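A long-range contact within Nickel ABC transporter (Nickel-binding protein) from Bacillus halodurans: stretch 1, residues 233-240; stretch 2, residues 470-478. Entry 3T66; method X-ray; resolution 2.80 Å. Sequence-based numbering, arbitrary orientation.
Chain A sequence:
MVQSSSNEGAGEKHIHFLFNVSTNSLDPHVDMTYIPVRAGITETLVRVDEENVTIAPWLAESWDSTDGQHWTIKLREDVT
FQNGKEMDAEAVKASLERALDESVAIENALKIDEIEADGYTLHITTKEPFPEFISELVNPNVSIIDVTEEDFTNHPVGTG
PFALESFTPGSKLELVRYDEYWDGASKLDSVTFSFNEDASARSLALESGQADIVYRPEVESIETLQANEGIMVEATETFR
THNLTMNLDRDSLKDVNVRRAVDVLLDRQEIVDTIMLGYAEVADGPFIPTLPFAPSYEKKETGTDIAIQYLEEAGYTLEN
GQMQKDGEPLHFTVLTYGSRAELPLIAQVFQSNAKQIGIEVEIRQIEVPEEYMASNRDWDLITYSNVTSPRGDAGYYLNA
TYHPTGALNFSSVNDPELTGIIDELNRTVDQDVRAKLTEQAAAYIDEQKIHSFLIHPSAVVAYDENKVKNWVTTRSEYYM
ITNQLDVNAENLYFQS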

# COMPACT_ATOMS: atom_id res chain seq x y z
N VAL A 233 16.90 3.42 13.43
CA VAL A 233 15.83 2.75 12.76
C VAL A 233 14.75 3.76 12.42
O VAL A 233 14.27 4.48 13.27
CB VAL A 233 15.26 1.64 13.61
CG1 VAL A 233 15.19 2.08 15.04
CG2 VAL A 233 13.89 1.25 13.12
N GLU A 234 14.41 3.87 11.15
CA GLU A 234 13.29 4.70 10.79
C GLU A 234 12.09 3.78 10.66
O GLU A 234 12.26 2.56 10.50
CB GLU A 234 13.55 5.40 9.47
CG GLU A 234 14.23 6.73 9.61
CD GLU A 234 14.80 7.22 8.29
OE1 GLU A 234 15.93 7.79 8.30
OE2 GLU A 234 14.12 7.02 7.24
N ALA A 235 10.88 4.35 10.75
CA ALA A 235 9.64 3.62 10.34
C ALA A 235 8.69 4.54 9.60
O ALA A 235 8.67 5.71 9.87
CB ALA A 235 8.96 2.98 11.52
N THR A 236 7.93 4.01 8.66
CA THR A 236 6.98 4.83 7.95
C THR A 236 5.66 4.16 7.78
O THR A 236 5.55 2.98 7.71
CB THR A 236 7.46 5.21 6.57
OG1 THR A 236 6.53 6.09 5.96
CG2 THR A 236 7.55 4.01 5.73
N GLU A 237 4.65 4.98 7.72
CA GLU A 237 3.30 4.61 7.44
C GLU A 237 3.21 4.05 6.03
O GLU A 237 3.83 4.56 5.14
CB GLU A 237 2.54 5.91 7.55
CG GLU A 237 3.24 6.86 8.51
CD GLU A 237 3.73 8.16 7.90
OE1 GLU A 237 3.10 8.61 6.93
OE2 GLU A 237 4.71 8.75 8.41
N THR A 238 2.43 3.00 5.84
CA THR A 238 2.25 2.30 4.56
C THR A 238 0.84 2.54 4.07
O THR A 238 0.14 3.26 4.70
CB THR A 238 2.53 0.82 4.70
N PHE A 239 0.42 2.01 2.93
CA PHE A 239 -0.94 2.34 2.49
C PHE A 239 -1.96 1.40 3.05
O PHE A 239 -3.16 1.67 2.92
CB PHE A 239 -1.13 2.30 0.98
CG PHE A 239 -0.42 3.38 0.28
CD1 PHE A 239 0.29 3.11 -0.87
CD2 PHE A 239 -0.41 4.65 0.78
CE1 PHE A 239 0.98 4.13 -1.49
CE2 PHE A 239 0.27 5.65 0.14
CZ PHE A 239 0.97 5.39 -0.97
N ARG A 240 -1.49 0.29 3.63
CA ARG A 240 -2.43 -0.70 4.17
C ARG A 240 -3.00 -0.27 5.51
O ARG A 240 -2.36 0.50 6.24
CB ARG A 240 -1.81 -2.08 4.24
CG ARG A 240 -1.49 -2.63 5.61
CD ARG A 240 -1.56 -4.17 5.56
NE ARG A 240 -1.16 -4.75 4.28
CZ ARG A 240 -1.99 -5.31 3.39
NH1 ARG A 240 -3.30 -5.35 3.63
NH2 ARG A 240 -1.51 -5.81 2.27
N ASN A 470 20.87 10.30 4.00
CA ASN A 470 19.72 10.50 3.10
C ASN A 470 18.95 9.26 2.79
O ASN A 470 18.29 9.18 1.76
CB ASN A 470 20.17 11.04 1.77
CG ASN A 470 20.94 12.30 1.90
OD1 ASN A 470 20.81 13.01 2.88
ND2 ASN A 470 21.74 12.61 0.89
N TRP A 471 19.00 8.26 3.63
CA TRP A 471 18.03 7.22 3.39
C TRP A 471 16.64 7.81 3.63
O TRP A 471 16.41 8.31 4.73
CB TRP A 471 18.24 6.05 4.32
CG TRP A 471 17.11 5.15 4.20
CD1 TRP A 471 15.99 5.13 4.98
CD2 TRP A 471 16.92 4.14 3.18
NE1 TRP A 471 15.13 4.15 4.52
CE2 TRP A 471 15.69 3.52 3.43
CE3 TRP A 471 17.69 3.70 2.10
CZ2 TRP A 471 15.21 2.50 2.64
CZ3 TRP A 471 17.21 2.66 1.34
CH2 TRP A 471 16.00 2.08 1.60
N VAL A 472 15.73 7.78 2.67
CA VAL A 472 14.30 8.02 2.99
C VAL A 472 13.57 6.70 2.88
O VAL A 472 13.77 5.99 1.90
CB VAL A 472 13.61 9.08 2.06
N THR A 473 12.77 6.34 3.88
CA THR A 473 11.89 5.16 3.84
C THR A 473 10.53 5.53 3.19
O THR A 473 9.72 6.26 3.79
CB THR A 473 11.55 4.60 5.25
OG1 THR A 473 12.66 4.77 6.13
CG2 THR A 473 11.15 3.13 5.19
N THR A 474 10.25 5.01 2.01
CA THR A 474 9.09 5.50 1.26
C THR A 474 7.81 4.75 1.52
O THR A 474 7.81 3.53 1.69
CB THR A 474 9.34 5.39 -0.22
OG1 THR A 474 9.38 4.01 -0.59
CG2 THR A 474 10.63 6.12 -0.56
N ARG A 475 6.70 5.49 1.51
CA ARG A 475 5.40 4.94 1.82
C ARG A 475 4.89 3.92 0.82
O ARG A 475 4.23 2.95 1.21
CB ARG A 475 4.41 6.07 1.97
CG ARG A 475 4.64 6.78 3.28
CD ARG A 475 3.56 7.81 3.55
NE ARG A 475 3.85 8.94 2.73
CZ ARG A 475 4.50 10.01 3.14
NH1 ARG A 475 4.87 10.13 4.41
NH2 ARG A 475 4.73 10.97 2.26
N SER A 476 5.17 4.12 -0.47
CA SER A 476 4.67 3.20 -1.47
C SER A 476 5.44 1.91 -1.31
O SER A 476 4.99 0.82 -1.69
CB SER A 476 4.92 3.77 -2.84
OG SER A 476 6.25 4.21 -2.94
N GLU A 477 6.62 2.05 -0.73
CA GLU A 477 7.57 0.96 -0.64
C GLU A 477 8.11 0.58 -1.99
O GLU A 477 8.49 -0.57 -2.18
CB GLU A 477 6.88 -0.24 -0.01
CG GLU A 477 6.59 -0.06 1.46
CD GLU A 477 6.32 -1.37 2.11
OE1 GLU A 477 7.29 -2.08 2.42
OE2 GLU A 477 5.13 -1.71 2.29
N TYR A 478 8.13 1.50 -2.94
CA TYR A 478 8.64 1.19 -4.25
C TYR A 478 10.03 1.72 -4.35
O TYR A 478 10.79 1.29 -5.18
CB TYR A 478 7.81 1.83 -5.33
CG TYR A 478 6.40 1.32 -5.39
CD1 TYR A 478 6.07 0.06 -4.89
CD2 TYR A 478 5.38 2.10 -5.96
CE1 TYR A 478 4.76 -0.40 -4.94
CE2 TYR A 478 4.06 1.64 -6.02
CZ TYR A 478 3.76 0.39 -5.51
OH TYR A 478 2.45 -0.07 -5.57

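Residues 233-240 and 470-478, whose touching residues are at least 236 positions apart in sequence, bury 501 Å² between them, and no backbone hydrogen bond joins them; side chains meet side chains and carbonyl oxygens. Arg 475 contributes the most, with 104 Å² covered. Its CA-to-CB bond points sideways to the first stretch, and the aliphatic part of the side chain lies against Thr 236 and Glu 237: CG is 3.0 Å from the carbonyl O of Glu 237 and 3.4 Å from OG1 of Thr 236. Beyond these methylenes the guanidinium reaches the carboxylate of Glu 237, where NH1 and OE1 form a salt bridge at 3.4 Å; its hydrogen bond, with an N-H...acceptor angle of 146°, is weak. Arginine suits this position because it combines a packing stem with a charged end.

Thr 236 points toward the second stretch and is buried. Its OG1 donates a hydrogen bond to Glu 237 O, 3.2 Å away, which satisfies the hydroxyl as a donor, although OG1 also touches Arg 475 CG; the methyl packs as well: CG2 lies 3.7 Å from CG2 of Thr 473 and at the same distance from Thr 473 O.

Thr 473 also points across the contact, and its hydroxyl links two polar groups. OG1 accepts a hydrogen bond from Trp 471 NE1 at 3.0 Å and donates one to Glu 234 OE2 at 2.9 Å, a chain that ties the indole to the carboxylate. The same Glu 234 OE2 sits at the edge of the indole, 3.5 Å from Trp 471 CD1, while OE1 is hydrogen-bonded elsewhere in the structure.

At the other end, the buried ring of Phe 239 turns its side-chain end to the second stretch. Arg 475 O lies over one face, and CE1 approaches Ser 476 CA at 3.8 Å, so the ring packs against backbone atoms of the second stretch.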